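Long-range contact in FACT-Spt16 (Cicer arietinum, PDB 5CE6), which probably binds histones H3-H4 as the N-terminal domain of the Spt16 subunit of FACT, a histone chaperone complex active in transcription: residues T85-L97 against G132-Q146. Sequence-based numbering, arbitrary orientation.
Sequences TIMVFTKKQIHVL and GASSMDAIIRAIRAQ
Leu-97 holds CG anti to its backbone N (chi1 177°), and both methyls reach the first turn of helix 133-145. Its CD1 lies 3.5 Å from Ser-135 CB, and its CD2 lies 3.7 Å from Met-136 CG. The extended Met-136 chain crosses Leu-97 at about a right angle until its CE meets Ile-86 CD1. Ile-139 sets CG1 beside its own backbone N (chi1 -64°) and splits its branches between two strands. Ile-139 CG2 packs on Val-88 CG2 at 3.8 Å. Ile-139 CG1 and CD1 both lie 4.0 Å from His-95 CB. One turn on, Ile-143 CD1 touches Val-88 CG1. Ala-142 CB sits obliquely at the His-95 ring, 3.4 Å from its NE2. That NE2 donates to Gln-93 OE1 from above the carbonyl plane, while ND1 is hydrogen-bonded to His-124 of strand 120-125. Thr-90 OG1 accepts from Gln-93 N at 3.0 Å, an ST motif beside Gln-146. The helix, antiparallel to strand 93-97 (170°), is the connection of a beta-alpha-beta crossover between strands 120-125 and 156-159. Trp-173 of helix 168-179 packs on the same face, against Ile-86 and Val-88. The hairpin lies between strands 120-125 and 53-58, with helices 26-42 and 69-78 on its other face.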
loop_
_atom_site.group_PDB
_atom_site.type_symbol
_atom_site.label_atom_id
_atom_site.label_comp_id
_atom_site.label_asym_id
_atom_site.label_seq_id
_atom_site.Cartn_x
_atom_site.Cartn_y
_atom_site.Cartn_z
ATOM N N THR A 85 21.595 -1.704 -1.620
ATOM C CA THR A 85 22.174 -0.607 -0.856
ATOM C C THR A 85 21.818 -0.769 0.616
ATOM O O THR A 85 20.692 -1.123 0.952
ATOM C CB THR A 85 21.669 0.758 -1.374
ATOM O OG1 THR A 85 22.122 0.960 -2.718
ATOM C CG2 THR A 85 22.178 1.907 -0.514
ATOM N N ILE A 86 22.791 -0.522 1.489
ATOM C CA ILE A 86 22.542 -0.479 2.926
ATOM C C ILE A 86 22.754 0.952 3.421
ATOM O O ILE A 86 23.752 1.584 3.083
ATOM C CB ILE A 86 23.521 -1.396 3.664
ATOM C CG1 ILE A 86 23.312 -2.859 3.246
ATOM C CG2 ILE A 86 23.390 -1.231 5.167
ATOM C CD1 ILE A 86 24.538 -3.741 3.531
ATOM N N MET A 87 21.821 1.464 4.218
ATOM C CA MET A 87 21.969 2.804 4.775
ATOM C C MET A 87 21.779 2.750 6.282
ATOM O O MET A 87 20.784 2.202 6.766
ATOM C CB MET A 87 20.957 3.764 4.140
ATOM C CG MET A 87 21.026 5.180 4.650
ATOM S SD MET A 87 20.157 6.289 3.519
ATOM C CE MET A 87 18.516 5.584 3.529
ATOM N N VAL A 88 22.734 3.313 7.017
ATOM C CA VAL A 88 22.685 3.295 8.477
ATOM C C VAL A 88 22.732 4.705 9.062
ATOM O O VAL A 88 23.695 5.449 8.860
ATOM C CB VAL A 88 23.831 2.461 9.078
ATOM C CG1 VAL A 88 23.802 2.545 10.595
ATOM C CG2 VAL A 88 23.719 1.008 8.634
ATOM N N PHE A 89 21.686 5.054 9.799
ATOM C CA PHE A 89 21.593 6.363 10.427
ATOM C C PHE A 89 22.130 6.294 11.836
ATOM O O PHE A 89 21.768 5.397 12.583
ATOM C CB PHE A 89 20.135 6.805 10.485
ATOM C CG PHE A 89 19.469 6.853 9.148
ATOM C CD1 PHE A 89 18.792 5.743 8.654
ATOM C CD2 PHE A 89 19.518 8.007 8.385
ATOM C CE1 PHE A 89 18.176 5.784 7.416
ATOM C CE2 PHE A 89 18.910 8.063 7.150
ATOM C CZ PHE A 89 18.234 6.952 6.659
ATOM N N THR A 90 23.010 7.228 12.192
ATOM C CA THR A 90 23.436 7.386 13.576
ATOM C C THR A 90 23.163 8.827 13.994
ATOM O O THR A 90 22.684 9.624 13.189
ATOM C CB THR A 90 24.937 7.044 13.793
ATOM O OG1 THR A 90 25.767 8.110 13.314
ATOM C CG2 THR A 90 25.325 5.751 13.098
ATOM N N LYS A 91 23.471 9.165 15.239
ATOM C CA LYS A 91 23.230 10.520 15.726
ATOM C C LYS A 91 23.932 11.587 14.875
ATOM O O LYS A 91 23.364 12.647 14.602
ATOM C CB LYS A 91 23.658 10.651 17.192
ATOM C CG LYS A 91 23.189 11.941 17.861
ATOM C CD LYS A 91 23.071 11.768 19.367
ATOM C CE LYS A 91 21.791 12.409 19.900
ATOM N NZ LYS A 91 21.094 11.536 20.894
ATOM N N LYS A 92 25.152 11.293 14.433
ATOM C CA LYS A 92 25.980 12.301 13.778
ATOM C C LYS A 92 26.402 11.940 12.358
ATOM O O LYS A 92 27.004 12.756 11.665
ATOM C CB LYS A 92 27.223 12.585 14.622
ATOM C CG LYS A 92 26.905 13.026 16.038
ATOM C CD LYS A 92 26.041 14.276 16.028
ATOM C CE LYS A 92 26.784 15.454 15.414
ATOM N NZ LYS A 92 25.873 16.606 15.144
ATOM N N GLN A 93 26.099 10.717 11.932
ATOM C CA GLN A 93 26.505 10.253 10.608
ATOM C C GLN A 93 25.418 9.439 9.919
ATOM O O GLN A 93 24.534 8.882 10.573
ATOM C CB GLN A 93 27.768 9.389 10.703
ATOM C CG GLN A 93 28.958 10.055 11.377
ATOM C CD GLN A 93 30.180 9.161 11.399
ATOM O OE1 GLN A 93 30.138 8.046 11.919
ATOM N NE2 GLN A 93 31.276 9.644 10.826
ATOM N N ILE A 94 25.487 9.375 8.592
ATOM C CA ILE A 94 24.693 8.413 7.829
ATOM C C ILE A 94 25.669 7.638 6.958
ATOM O O ILE A 94 26.355 8.229 6.136
ATOM C CB ILE A 94 23.665 9.100 6.926
ATOM C CG1 ILE A 94 22.723 9.970 7.765
ATOM C CG2 ILE A 94 22.846 8.060 6.149
ATOM C CD1 ILE A 94 21.637 10.663 6.966
ATOM N N HIS A 95 25.737 6.327 7.150
ATOM C CA HIS A 95 26.636 5.496 6.364
ATOM C C HIS A 95 25.867 4.807 5.256
ATOM O O HIS A 95 24.781 4.292 5.483
ATOM C CB HIS A 95 27.311 4.461 7.261
ATOM C CG HIS A 95 28.248 5.056 8.259
ATOM N ND1 HIS A 95 29.611 5.118 8.059
ATOM C CD2 HIS A 95 28.021 5.618 9.470
ATOM C CE1 HIS A 95 30.181 5.693 9.101
ATOM N NE2 HIS A 95 29.236 6.006 9.973
ATOM N N VAL A 96 26.420 4.820 4.050
ATOM C CA VAL A 96 25.788 4.162 2.922
ATOM C C VAL A 96 26.787 3.200 2.308
ATOM O O VAL A 96 27.927 3.574 2.080
ATOM C CB VAL A 96 25.341 5.179 1.860
ATOM C CG1 VAL A 96 24.588 4.488 0.743
ATOM C CG2 VAL A 96 24.449 6.260 2.491
ATOM N N LEU A 97 26.368 1.960 2.078
ATOM C CA LEU A 97 27.196 0.985 1.365
ATOM C C LEU A 97 26.493 0.712 0.047
ATOM O O LEU A 97 25.367 0.217 0.039
ATOM C CB LEU A 97 27.322 -0.312 2.171
ATOM C CG LEU A 97 28.112 -1.452 1.526
ATOM C CD1 LEU A 97 29.459 -0.955 1.049
ATOM C CD2 LEU A 97 28.289 -2.592 2.513
ATOM N N GLY A 132 31.433 -6.785 0.032
ATOM C CA GLY A 132 31.199 -5.623 0.876
ATOM C C GLY A 132 31.463 -5.852 2.355
ATOM O O GLY A 132 31.146 -5.001 3.184
ATOM N N ALA A 133 32.060 -6.997 2.684
ATOM C CA ALA A 133 32.256 -7.400 4.078
ATOM C C ALA A 133 33.073 -6.411 4.911
ATOM O O ALA A 133 32.715 -6.107 6.044
ATOM C CB ALA A 133 32.885 -8.786 4.147
ATOM N N SER A 134 34.194 -5.941 4.372
ATOM C CA SER A 134 35.015 -4.979 5.105
ATOM C C SER A 134 34.287 -3.666 5.384
ATOM O O SER A 134 34.443 -3.081 6.455
ATOM C CB SER A 134 36.334 -4.714 4.376
ATOM O OG SER A 134 37.208 -5.816 4.508
ATOM N N SER A 135 33.497 -3.202 4.424
ATOM C CA SER A 135 32.722 -1.980 4.620
ATOM C C SER A 135 31.638 -2.155 5.678
ATOM O O SER A 135 31.351 -1.230 6.429
ATOM C CB SER A 135 32.112 -1.499 3.304
ATOM O OG SER A 135 33.122 -1.048 2.420
ATOM N N MET A 136 31.040 -3.340 5.742
ATOM C CA MET A 136 30.050 -3.608 6.777
ATOM C C MET A 136 30.703 -3.557 8.156
ATOM O O MET A 136 30.130 -3.005 9.096
ATOM C CB MET A 136 29.372 -4.958 6.552
ATOM C CG MET A 136 28.698 -5.101 5.200
ATOM S SD MET A 136 27.848 -6.695 5.033
ATOM C CE MET A 136 27.300 -6.610 3.332
ATOM N N ASP A 137 31.906 -4.122 8.271
ATOM C CA ASP A 137 32.644 -4.087 9.531
ATOM C C ASP A 137 32.960 -2.649 9.949
ATOM O O ASP A 137 32.878 -2.303 11.125
ATOM C CB ASP A 137 33.946 -4.893 9.431
ATOM C CG ASP A 137 33.706 -6.387 9.298
ATOM O OD1 ASP A 137 32.601 -6.851 9.642
ATOM O OD2 ASP A 137 34.636 -7.099 8.855
ATOM N N ALA A 138 33.327 -1.817 8.980
ATOM C CA ALA A 138 33.634 -0.414 9.258
ATOM C C ALA A 138 32.390 0.321 9.755
ATOM O O ALA A 138 32.447 1.083 10.721
ATOM C CB ALA A 138 34.187 0.261 8.023
ATOM N N ILE A 139 31.270 0.093 9.080
ATOM C CA ILE A 139 30.001 0.689 9.488
ATOM C C ILE A 139 29.630 0.252 10.909
ATOM O O ILE A 139 29.214 1.068 11.736
ATOM C CB ILE A 139 28.859 0.331 8.505
ATOM C CG1 ILE A 139 29.133 0.924 7.122
ATOM C CG2 ILE A 139 27.534 0.825 9.029
ATOM C CD1 ILE A 139 28.031 0.667 6.110
ATOM N N ILE A 140 29.798 -1.038 11.187
ATOM C CA ILE A 140 29.505 -1.585 12.507
ATOM C C ILE A 140 30.410 -0.980 13.591
ATOM O O ILE A 140 29.951 -0.689 14.700
ATOM C CB ILE A 140 29.543 -3.136 12.485
ATOM C CG1 ILE A 140 28.287 -3.677 11.787
ATOM C CG2 ILE A 140 29.652 -3.704 13.893
ATOM C CD1 ILE A 140 28.492 -4.998 11.050
ATOM N N ARG A 141 31.681 -0.750 13.261
ATOM C CA ARG A 141 32.591 -0.059 14.178
ATOM C C ARG A 141 32.168 1.383 14.467
ATOM O O ARG A 141 32.296 1.857 15.596
ATOM C CB ARG A 141 34.027 -0.071 13.647
ATOM C CG ARG A 141 34.709 -1.427 13.714
ATOM C CD ARG A 141 36.223 -1.282 13.598
ATOM N NE ARG A 141 36.604 -0.568 12.382
ATOM C CZ ARG A 141 36.751 -1.141 11.190
ATOM N NH1 ARG A 141 36.552 -2.445 11.040
ATOM N NH2 ARG A 141 37.097 -0.407 10.143
ATOM N N ALA A 142 31.681 2.081 13.446
ATOM C CA ALA A 142 31.246 3.467 13.614
ATOM C C ALA A 142 30.035 3.560 14.533
ATOM O O ALA A 142 29.969 4.439 15.387
ATOM C CB ALA A 142 30.945 4.108 12.270
ATOM N N ILE A 143 29.074 2.659 14.339
ATOM C CA ILE A 143 27.902 2.569 15.205
ATOM C C ILE A 143 28.331 2.442 16.667
ATOM O O ILE A 143 27.829 3.157 17.538
ATOM C CB ILE A 143 27.018 1.358 14.828
ATOM C CG1 ILE A 143 26.401 1.535 13.438
ATOM C CG2 ILE A 143 25.919 1.136 15.861
ATOM C CD1 ILE A 143 25.690 0.293 12.929
ATOM N N ARG A 144 29.261 1.528 16.923
ATOM C CA ARG A 144 29.807 1.330 18.262
ATOM C C ARG A 144 30.491 2.595 18.772
ATOM O O ARG A 144 30.320 2.984 19.930
ATOM C CB ARG A 144 30.799 0.161 18.267
ATOM N N ALA A 145 31.265 3.233 17.899
ATOM C CA ALA A 145 32.002 4.440 18.261
ATOM C C ALA A 145 31.062 5.544 18.736
ATOM O O ALA A 145 31.331 6.210 19.739
ATOM C CB ALA A 145 32.832 4.923 17.093
ATOM N N GLN A 146 29.969 5.739 18.001
ATOM C CA GLN A 146 28.940 6.698 18.392
ATOM C C GLN A 146 28.296 6.254 19.704
ATOM O O GLN A 146 27.363 5.445 19.719
ATOM C CB GLN A 146 27.897 6.855 17.286
ATOM C CG GLN A 146 28.502 7.105 15.910
ATOM C CD GLN A 146 28.219 8.493 15.366
ATOM O OE1 GLN A 146 28.167 8.692 14.152
ATOM N NE2 GLN A 146 28.043 9.461 16.260
#